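Local coordinates for putative 2,5-diketo-D-gluconic acid reductase B (Sinorhizobium meliloti, PDB 3UP8), which probably reduces methylglyoxal to hydroxyacetone with NADPH, as a member of the aldo/keto reductase family, and may also act on 2,5-diketo-D-gluconate, at residues Asn179-Lys191 / Val276-Asn288. Residues are numbered along the deposited sequence; the frame is centred on the assembly and turned at random.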
ATOM      1  N   ASN A 179       2.895  -5.112  -5.744  1.00 12.69           N
ATOM      2  CA  ASN A 179       1.475  -5.284  -6.040  1.00 13.20           C
ATOM      3  C   ASN A 179       0.696  -4.940  -4.762  1.00 13.46           C
ATOM      4  O   ASN A 179       0.830  -5.612  -3.726  1.00 13.44           O
ATOM      5  CB  ASN A 179       1.177  -6.721  -6.511  1.00 12.88           C
ATOM      6  CG  ASN A 179      -0.277  -6.912  -6.955  1.00 13.85           C
ATOM      7  OD1 ASN A 179      -0.992  -5.949  -7.244  1.00 13.17           O
ATOM      8  ND2 ASN A 179      -0.718  -8.160  -6.996  1.00 14.13           N
ATOM      9  N   GLN A 180      -0.088  -3.874  -4.839  1.00 12.66           N
ATOM     10  CA  GLN A 180      -0.873  -3.433  -3.719  1.00 12.86           C
ATOM     11  C   GLN A 180      -2.225  -4.126  -3.770  1.00 12.75           C
ATOM     12  O   GLN A 180      -2.978  -3.992  -4.742  1.00 12.39           O
ATOM     13  CB  GLN A 180      -1.032  -1.905  -3.697  1.00 12.19           C
ATOM     14  CG  GLN A 180      -1.869  -1.440  -2.506  1.00 12.49           C
ATOM     15  CD  GLN A 180      -1.914   0.068  -2.325  1.00 13.07           C
ATOM     16  OE1 GLN A 180      -0.896   0.767  -2.455  1.00 13.64           O
ATOM     17  NE2 GLN A 180      -3.097   0.578  -1.986  1.00 11.53           N
ATOM     18  N   VAL A 181      -2.499  -4.895  -2.722  1.00 13.01           N
ATOM     19  CA  VAL A 181      -3.694  -5.726  -2.638  1.00 12.95           C
ATOM     20  C   VAL A 181      -4.290  -5.688  -1.228  1.00 14.10           C
ATOM     21  O   VAL A 181      -3.607  -5.345  -0.261  1.00 13.00           O
ATOM     22  CB  VAL A 181      -3.388  -7.203  -2.978  1.00 13.60           C
ATOM     23  CG1 VAL A 181      -2.902  -7.349  -4.439  1.00 13.17           C
ATOM     24  CG2 VAL A 181      -2.373  -7.809  -1.992  1.00 13.43           C
ATOM     25  N   GLU A 182      -5.577  -6.025  -1.141  1.00 13.70           N
ATOM     26  CA  GLU A 182      -6.249  -6.234   0.148  1.00 14.37           C
ATOM     27  C   GLU A 182      -5.561  -7.389   0.860  1.00 13.94           C
ATOM     28  O   GLU A 182      -5.390  -8.447   0.283  1.00 14.15           O
ATOM     29  CB  GLU A 182      -7.711  -6.602  -0.092  1.00 13.56           C
ATOM     30  CG  GLU A 182      -8.495  -6.811   1.173  1.00 15.73           C
ATOM     31  CD  GLU A 182      -9.951  -7.117   0.915  1.00 16.78           C
ATOM     32  OE1 GLU A 182     -10.455  -6.791  -0.176  1.00 17.26           O
ATOM     33  OE2 GLU A 182     -10.587  -7.684   1.823  1.00 18.53           O
ATOM     34  N   TYR A 183      -5.143  -7.177   2.103  1.00 14.76           N
ATOM     35  CA  TYR A 183      -4.485  -8.245   2.855  1.00 15.13           C
ATOM     36  C   TYR A 183      -4.680  -7.995   4.350  1.00 15.95           C
ATOM     37  O   TYR A 183      -4.333  -6.935   4.869  1.00 15.47           O
ATOM     38  CB  TYR A 183      -2.998  -8.332   2.487  1.00 15.15           C
ATOM     39  CG  TYR A 183      -2.279  -9.579   2.974  1.00 15.56           C
ATOM     40  CD1 TYR A 183      -2.965 -10.773   3.209  1.00 14.96           C
ATOM     41  CD2 TYR A 183      -0.895  -9.557   3.191  1.00 17.48           C
ATOM     42  CE1 TYR A 183      -2.285 -11.924   3.661  1.00 17.10           C
ATOM     43  CE2 TYR A 183      -0.208 -10.696   3.629  1.00 16.86           C
ATOM     44  CZ  TYR A 183      -0.906 -11.865   3.856  1.00 17.44           C
ATOM     45  OH  TYR A 183      -0.198 -12.963   4.298  1.00 20.58           O
ATOM     46  N   HIS A 184      -5.276  -8.985   5.008  1.00 16.76           N
ATOM     47  CA  HIS A 184      -5.604  -8.941   6.432  1.00 17.37           C
ATOM     48  C   HIS A 184      -5.794 -10.402   6.846  1.00 17.69           C
ATOM     49  O   HIS A 184      -5.797 -11.286   5.988  1.00 16.97           O
ATOM     50  CB  HIS A 184      -6.876  -8.121   6.672  1.00 17.30           C
ATOM     51  CG  HIS A 184      -8.010  -8.479   5.760  1.00 18.30           C
ATOM     52  ND1 HIS A 184      -8.746  -9.640   5.896  1.00 18.04           N
ATOM     53  CD2 HIS A 184      -8.543  -7.820   4.702  1.00 18.80           C
ATOM     54  CE1 HIS A 184      -9.664  -9.690   4.948  1.00 19.03           C
ATOM     55  NE2 HIS A 184      -9.566  -8.596   4.211  1.00 17.95           N
ATOM     56  N   PRO A 185      -5.941 -10.671   8.154  1.00 18.28           N
ATOM     57  CA  PRO A 185      -5.985 -12.082   8.582  1.00 18.48           C
ATOM     58  C   PRO A 185      -7.087 -12.945   7.929  1.00 18.79           C
ATOM     59  O   PRO A 185      -6.924 -14.168   7.821  1.00 18.91           O
ATOM     60  CB  PRO A 185      -6.202 -11.969  10.090  1.00 18.76           C
ATOM     61  CG  PRO A 185      -5.548 -10.647  10.452  1.00 18.73           C
ATOM     62  CD  PRO A 185      -5.896  -9.743   9.301  1.00 17.83           C
ATOM     63  N   TYR A 186      -8.177 -12.321   7.476  1.00 18.77           N
ATOM     64  CA  TYR A 186      -9.314 -13.074   6.908  1.00 19.02           C
ATOM     65  C   TYR A 186      -9.211 -13.385   5.413  1.00 18.82           C
ATOM     66  O   TYR A 186     -10.043 -14.124   4.864  1.00 17.99           O
ATOM     67  CB  TYR A 186     -10.636 -12.383   7.273  1.00 19.26           C
ATOM     68  CG  TYR A 186     -10.655 -12.036   8.740  1.00 21.08           C
ATOM     69  CD1 TYR A 186     -10.813 -13.030   9.718  1.00 21.62           C
ATOM     70  CD2 TYR A 186     -10.466 -10.721   9.157  1.00 22.01           C
ATOM     71  CE1 TYR A 186     -10.792 -12.700  11.084  1.00 23.30           C
ATOM     72  CE2 TYR A 186     -10.437 -10.387  10.486  1.00 23.07           C
ATOM     73  CZ  TYR A 186     -10.604 -11.367  11.447  1.00 23.32           C
ATOM     74  OH  TYR A 186     -10.577 -10.977  12.753  1.00 25.36           O
ATOM     75  N   LEU A 187      -8.191 -12.835   4.752  1.00 18.74           N
ATOM     76  CA  LEU A 187      -7.993 -13.102   3.325  1.00 18.61           C
ATOM     77  C   LEU A 187      -6.623 -13.706   3.070  1.00 19.18           C
ATOM     78  O   LEU A 187      -5.608 -13.028   3.216  1.00 18.65           O
ATOM     79  CB  LEU A 187      -8.188 -11.829   2.492  1.00 18.53           C
ATOM     80  CG  LEU A 187      -7.999 -11.971   0.975  1.00 18.76           C
ATOM     81  CD1 LEU A 187      -8.986 -13.001   0.380  1.00 16.72           C
ATOM     82  CD2 LEU A 187      -8.185 -10.600   0.325  1.00 18.07           C
ATOM     83  N   ASP A 188      -6.612 -14.979   2.676  1.00 19.88           N
ATOM     84  CA  ASP A 188      -5.376 -15.686   2.325  1.00 20.90           C
ATOM     85  C   ASP A 188      -4.721 -15.079   1.076  1.00 20.30           C
ATOM     86  O   ASP A 188      -5.394 -14.854   0.062  1.00 20.09           O
ATOM     87  CB  ASP A 188      -5.659 -17.169   2.073  1.00 21.81           C
ATOM     88  CG  ASP A 188      -4.411 -17.939   1.651  1.00 25.52           C
ATOM     89  OD1 ASP A 188      -3.329 -17.732   2.245  1.00 28.88           O
ATOM     90  OD2 ASP A 188      -4.508 -18.751   0.713  1.00 32.08           O
ATOM     91  N   GLN A 189      -3.420 -14.817   1.157  1.00 18.89           N
ATOM     92  CA  GLN A 189      -2.671 -14.322  -0.007  1.00 19.70           C
ATOM     93  C   GLN A 189      -1.442 -15.168  -0.316  1.00 20.15           C
ATOM     94  O   GLN A 189      -0.445 -14.669  -0.855  1.00 19.74           O
ATOM     95  CB  GLN A 189      -2.301 -12.831   0.158  1.00 18.89           C
ATOM     96  CG  GLN A 189      -3.501 -11.888   0.093  1.00 17.51           C
ATOM     97  CD  GLN A 189      -4.053 -11.681  -1.313  1.00 17.45           C
ATOM     98  OE1 GLN A 189      -3.812 -12.479  -2.230  1.00 18.42           O
ATOM     99  NE2 GLN A 189      -4.796 -10.594  -1.492  1.00 16.31           N
ATOM    100  N   THR A 190      -1.530 -16.459   0.010  1.00 20.68           N
ATOM    101  CA  THR A 190      -0.430 -17.398  -0.221  1.00 21.64           C
ATOM    102  C   THR A 190       0.111 -17.368  -1.649  1.00 21.22           C
ATOM    103  O   THR A 190       1.305 -17.186  -1.846  1.00 21.63           O
ATOM    104  CB  THR A 190      -0.843 -18.844   0.172  1.00 21.89           C
ATOM    105  OG1 THR A 190      -1.023 -18.894   1.588  1.00 23.73           O
ATOM    106  CG2 THR A 190       0.211 -19.867  -0.253  1.00 22.84           C
ATOM    107  N   LYS A 191      -0.754 -17.547  -2.637  1.00 21.37           N
ATOM    108  CA  LYS A 191      -0.311 -17.600  -4.038  1.00 21.93           C
ATOM    109  C   LYS A 191       0.286 -16.256  -4.489  1.00 20.77           C
ATOM    110  O   LYS A 191       1.357 -16.218  -5.083  1.00 20.58           O
ATOM    111  CB  LYS A 191      -1.451 -18.006  -4.982  1.00 22.78           C
ATOM    112  CG  LYS A 191      -1.891 -19.470  -4.903  1.00 26.02           C
ATOM    113  CD  LYS A 191      -2.890 -19.769  -6.048  1.00 31.42           C
ATOM    114  CE  LYS A 191      -3.667 -21.073  -5.811  1.00 33.78           C
ATOM    115  NZ  LYS A 191      -4.694 -21.322  -6.878  1.00 34.26           N
ATOM    116  N   VAL A 276      -2.747 -16.672  13.612  1.00 32.60           N
ATOM    117  CA  VAL A 276      -3.376 -15.567  12.877  1.00 32.41           C
ATOM    118  C   VAL A 276      -3.642 -15.993  11.436  1.00 32.39           C
ATOM    119  O   VAL A 276      -4.687 -15.663  10.875  1.00 32.71           O
ATOM    120  CB  VAL A 276      -2.565 -14.263  12.954  1.00 32.00           C
ATOM    121  CG1 VAL A 276      -3.182 -13.196  12.067  1.00 32.07           C
ATOM    122  CG2 VAL A 276      -2.542 -13.758  14.376  1.00 32.45           C
ATOM    123  N   ARG A 277      -2.716 -16.760  10.866  1.00 32.45           N
ATOM    124  CA  ARG A 277      -2.852 -17.300   9.513  1.00 32.77           C
ATOM    125  C   ARG A 277      -4.099 -18.195   9.350  1.00 32.39           C
ATOM    126  O   ARG A 277      -4.714 -18.229   8.267  1.00 31.81           O
ATOM    127  CB  ARG A 277      -1.573 -18.055   9.126  1.00 33.70           C
ATOM    128  CG  ARG A 277      -1.439 -18.390   7.639  1.00 36.22           C
ATOM    129  CD  ARG A 277      -0.435 -19.525   7.413  1.00 40.75           C
ATOM    130  NE  ARG A 277      -0.826 -20.404   6.296  1.00 45.04           N
ATOM    131  CZ  ARG A 277      -1.722 -21.397   6.371  1.00 46.49           C
ATOM    132  NH1 ARG A 277      -2.360 -21.667   7.510  1.00 47.77           N
ATOM    133  NH2 ARG A 277      -1.999 -22.125   5.292  1.00 48.18           N
ATOM    134  N   GLU A 278      -4.469 -18.898  10.425  1.00 31.53           N
ATOM    135  CA  GLU A 278      -5.656 -19.778  10.446  1.00 31.32           C
ATOM    136  C   GLU A 278      -7.000 -19.051  10.321  1.00 29.63           C
ATOM    137  O   GLU A 278      -8.031 -19.689  10.096  1.00 29.86           O
ATOM    138  CB  GLU A 278      -5.696 -20.628  11.727  1.00 31.81           C
ATOM    139  CG  GLU A 278      -4.547 -21.611  11.909  1.00 36.01           C
ATOM    140  CD  GLU A 278      -4.427 -22.643  10.787  1.00 41.01           C
ATOM    141  OE1 GLU A 278      -5.420 -22.880  10.049  1.00 42.67           O
ATOM    142  OE2 GLU A 278      -3.322 -23.227  10.658  1.00 43.49           O
ATOM    143  N   LEU A 279      -6.990 -17.732  10.497  1.00 28.00           N
ATOM    144  CA  LEU A 279      -8.208 -16.931  10.418  1.00 26.66           C
ATOM    145  C   LEU A 279      -8.755 -16.733   9.000  1.00 26.25           C
ATOM    146  O   LEU A 279      -9.853 -16.211   8.847  1.00 26.07           O
ATOM    147  CB  LEU A 279      -8.013 -15.571  11.109  1.00 26.23           C
ATOM    148  CG  LEU A 279      -7.769 -15.591  12.621  1.00 26.64           C
ATOM    149  CD1 LEU A 279      -7.470 -14.182  13.134  1.00 23.85           C
ATOM    150  CD2 LEU A 279      -8.953 -16.217  13.363  1.00 26.36           C
ATOM    151  N   ALA A 280      -8.007 -17.151   7.977  1.00 25.51           N
ATOM    152  CA  ALA A 280      -8.416 -16.943   6.582  1.00 25.33           C
ATOM    153  C   ALA A 280      -9.744 -17.644   6.259  1.00 25.62           C
ATOM    154  O   ALA A 280      -9.970 -18.791   6.663  1.00 24.63           O
ATOM    155  CB  ALA A 280      -7.321 -17.378   5.621  1.00 24.92           C
ATOM    156  N   ARG A 281     -10.617 -16.927   5.549  1.00 25.57           N
ATOM    157  CA  ARG A 281     -11.962 -17.396   5.214  1.00 26.40           C
ATOM    158  C   ARG A 281     -12.164 -17.294   3.702  1.00 26.28           C
ATOM    159  O   ARG A 281     -11.713 -16.319   3.082  1.00 25.83           O
ATOM    160  CB  ARG A 281     -13.029 -16.537   5.909  1.00 27.04           C
ATOM    161  CG  ARG A 281     -13.002 -16.493   7.446  1.00 30.45           C
ATOM    162  CD  ARG A 281     -13.554 -17.775   8.080  1.00 37.48           C
ATOM    163  NE  ARG A 281     -14.874 -18.139   7.547  1.00 42.20           N
ATOM    164  CZ  ARG A 281     -15.273 -19.389   7.317  1.00 44.38           C
ATOM    165  NH1 ARG A 281     -14.464 -20.412   7.574  1.00 45.19           N
ATOM    166  NH2 ARG A 281     -16.482 -19.620   6.818  1.00 45.47           N
ATOM    167  N   PRO A 282     -12.855 -18.285   3.098  1.00 26.07           N
ATOM    168  CA  PRO A 282     -13.113 -18.209   1.652  1.00 25.81           C
ATOM    169  C   PRO A 282     -13.941 -16.973   1.262  1.00 25.29           C
ATOM    170  O   PRO A 282     -13.918 -16.553   0.110  1.00 25.47           O
ATOM    171  CB  PRO A 282     -13.877 -19.509   1.355  1.00 26.12           C
ATOM    172  CG  PRO A 282     -14.478 -19.914   2.681  1.00 26.60           C
ATOM    173  CD  PRO A 282     -13.505 -19.456   3.728  1.00 25.97           C
ATOM    174  N   ASN A 283     -14.637 -16.377   2.218  1.00 24.50           N
ATOM    175  CA  ASN A 283     -15.397 -15.163   1.932  1.00 24.47           C
ATOM    176  C   ASN A 283     -14.810 -13.926   2.610  1.00 23.26           C
ATOM    177  O   ASN A 283     -15.534 -12.988   2.938  1.00 23.99           O
ATOM    178  CB  ASN A 283     -16.874 -15.350   2.305  1.00 24.96           C
ATOM    179  CG  ASN A 283     -17.092 -15.434   3.810  1.00 27.83           C
ATOM    180  OD1 ASN A 283     -16.279 -16.012   4.545  1.00 29.14           O
ATOM    181  ND2 ASN A 283     -18.194 -14.838   4.280  1.00 30.94           N
ATOM    182  N   GLY A 284     -13.495 -13.918   2.803  1.00 21.52           N
ATOM    183  CA  GLY A 284     -12.855 -12.850   3.556  1.00 20.42           C
ATOM    184  C   GLY A 284     -12.606 -11.564   2.775  1.00 19.14           C
ATOM    185  O   GLY A 284     -12.403 -10.516   3.372  1.00 19.14           O
ATOM    186  N   ARG A 285     -12.629 -11.641   1.444  1.00 18.54           N
ATOM    187  CA  ARG A 285     -12.374 -10.463   0.599  1.00 17.75           C
ATOM    188  C   ARG A 285     -13.488  -9.440   0.717  1.00 17.66           C
ATOM    189  O   ARG A 285     -14.679  -9.783   0.622  1.00 17.82           O
ATOM    190  CB  ARG A 285     -12.207 -10.864  -0.864  1.00 17.36           C
ATOM    191  CG  ARG A 285     -11.771  -9.702  -1.751  1.00 16.72           C
ATOM    192  CD  ARG A 285     -11.671 -10.139  -3.193  1.00 18.20           C
ATOM    193  NE  ARG A 285     -10.745 -11.253  -3.379  1.00 17.98           N
ATOM    194  CZ  ARG A 285      -9.417 -11.137  -3.416  1.00 19.16           C
ATOM    195  NH1 ARG A 285      -8.839  -9.941  -3.278  1.00 16.04           N
ATOM    196  NH2 ARG A 285      -8.663 -12.226  -3.595  1.00 17.01           N
ATOM    197  N   ILE A 286     -13.088  -8.185   0.918  1.00 17.37           N
ATOM    198  CA  ILE A 286     -14.006  -7.063   1.093  1.00 17.13           C
ATOM    199  C   ILE A 286     -14.212  -6.287  -0.210  1.00 16.91           C
ATOM    200  O   ILE A 286     -15.340  -5.940  -0.552  1.00 17.12           O
ATOM    201  CB  ILE A 286     -13.483  -6.093   2.185  1.00 17.48           C
ATOM    202  CG1 ILE A 286     -13.348  -6.817   3.530  1.00 17.69           C
ATOM    203  CG2 ILE A 286     -14.390  -4.835   2.318  1.00 17.53           C
ATOM    204  CD1 ILE A 286     -12.481  -6.062   4.537  1.00 19.12           C
ATOM    205  N   VAL A 287     -13.122  -6.022  -0.937  1.00 16.29           N
ATOM    206  CA  VAL A 287     -13.172  -5.158  -2.125  1.00 15.85           C
ATOM    207  C   VAL A 287     -13.169  -5.997  -3.408  1.00 15.88           C
ATOM    208  O   VAL A 287     -12.196  -6.682  -3.704  1.00 15.86           O
ATOM    209  CB  VAL A 287     -11.978  -4.144  -2.128  1.00 15.73           C
ATOM    210  CG1 VAL A 287     -12.083  -3.169  -3.301  1.00 15.48           C
ATOM    211  CG2 VAL A 287     -11.928  -3.364  -0.806  1.00 15.58           C
ATOM    212  N   ASN A 288     -14.260  -5.940  -4.174  1.00 16.59           N
ATOM    213  CA  ASN A 288     -14.417  -6.788  -5.358  1.00 17.22           C
ATOM    214  C   ASN A 288     -15.289  -6.106  -6.439  1.00 17.96           C
ATOM    215  O   ASN A 288     -16.372  -6.606  -6.771  1.00 17.69           O
ATOM    216  CB  ASN A 288     -15.050  -8.120  -4.925  1.00 17.51           C
ATOM    217  CG  ASN A 288     -14.706  -9.280  -5.850  1.00 17.43           C
ATOM    218  OD1 ASN A 288     -14.145  -9.106  -6.935  1.00 17.99           O
ATOM    219  ND2 ASN A 288     -15.045 -10.486  -5.411  1.00 19.15           N
TER
HETATM  220  O   HOH W   1      -9.701  -7.163  -2.866  1.00 12.98           O
HETATM  221  O   HOH W   2      -9.056 -16.495   2.153  1.00 19.29           O
HETATM  222  O   HOH W   3      -5.903 -12.912  -4.011  1.00 15.76           O
HETATM  223  O   HOH W   4      -5.865  -9.483  -3.866  1.00 16.15           O
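E182 OE2 takes two N-H groups at once: the backbone N of I286 lies 2.7 Å away on its syn lone pair, while H184 NE2 donates at 2.8 Å to the anti lone pair, nearly in the imidazole plane. The other oxygen, E182 OE1, receives V287 N at 2.9 Å in a nearly straight bond (167°). An extended side chain, with CG anti to the backbone N (chi1 -179°), carries the carboxylate out to this pair of backbone N-H groups, and three N-H donors on its two oxygens hold the carboxylate's rotation. G284 O sits at the edge of the H184 ring. Waters link R285 to E182 and Q189, and L187 CD2 lies 3.7 Å from R285 NH1, over one face of the guanidinium, which also makes a cation-pi contact with W296. Further along, R281 N hydrogen-bonds to Y186 O at 2.9 Å, coming from above the carbonyl plane, and the CA-H of G284 points at the same oxygen. P185 CB packs on V276 CG1 and L279 CD1; the Y186 hydroxyl is hydrogen-bonded to D217. This ties the loop after strand 176-182 of the TIM barrel to the C-terminal tail, where V287 lies about 8 Å, side chain to side chain, from H128, the predicted substrate-binding residue.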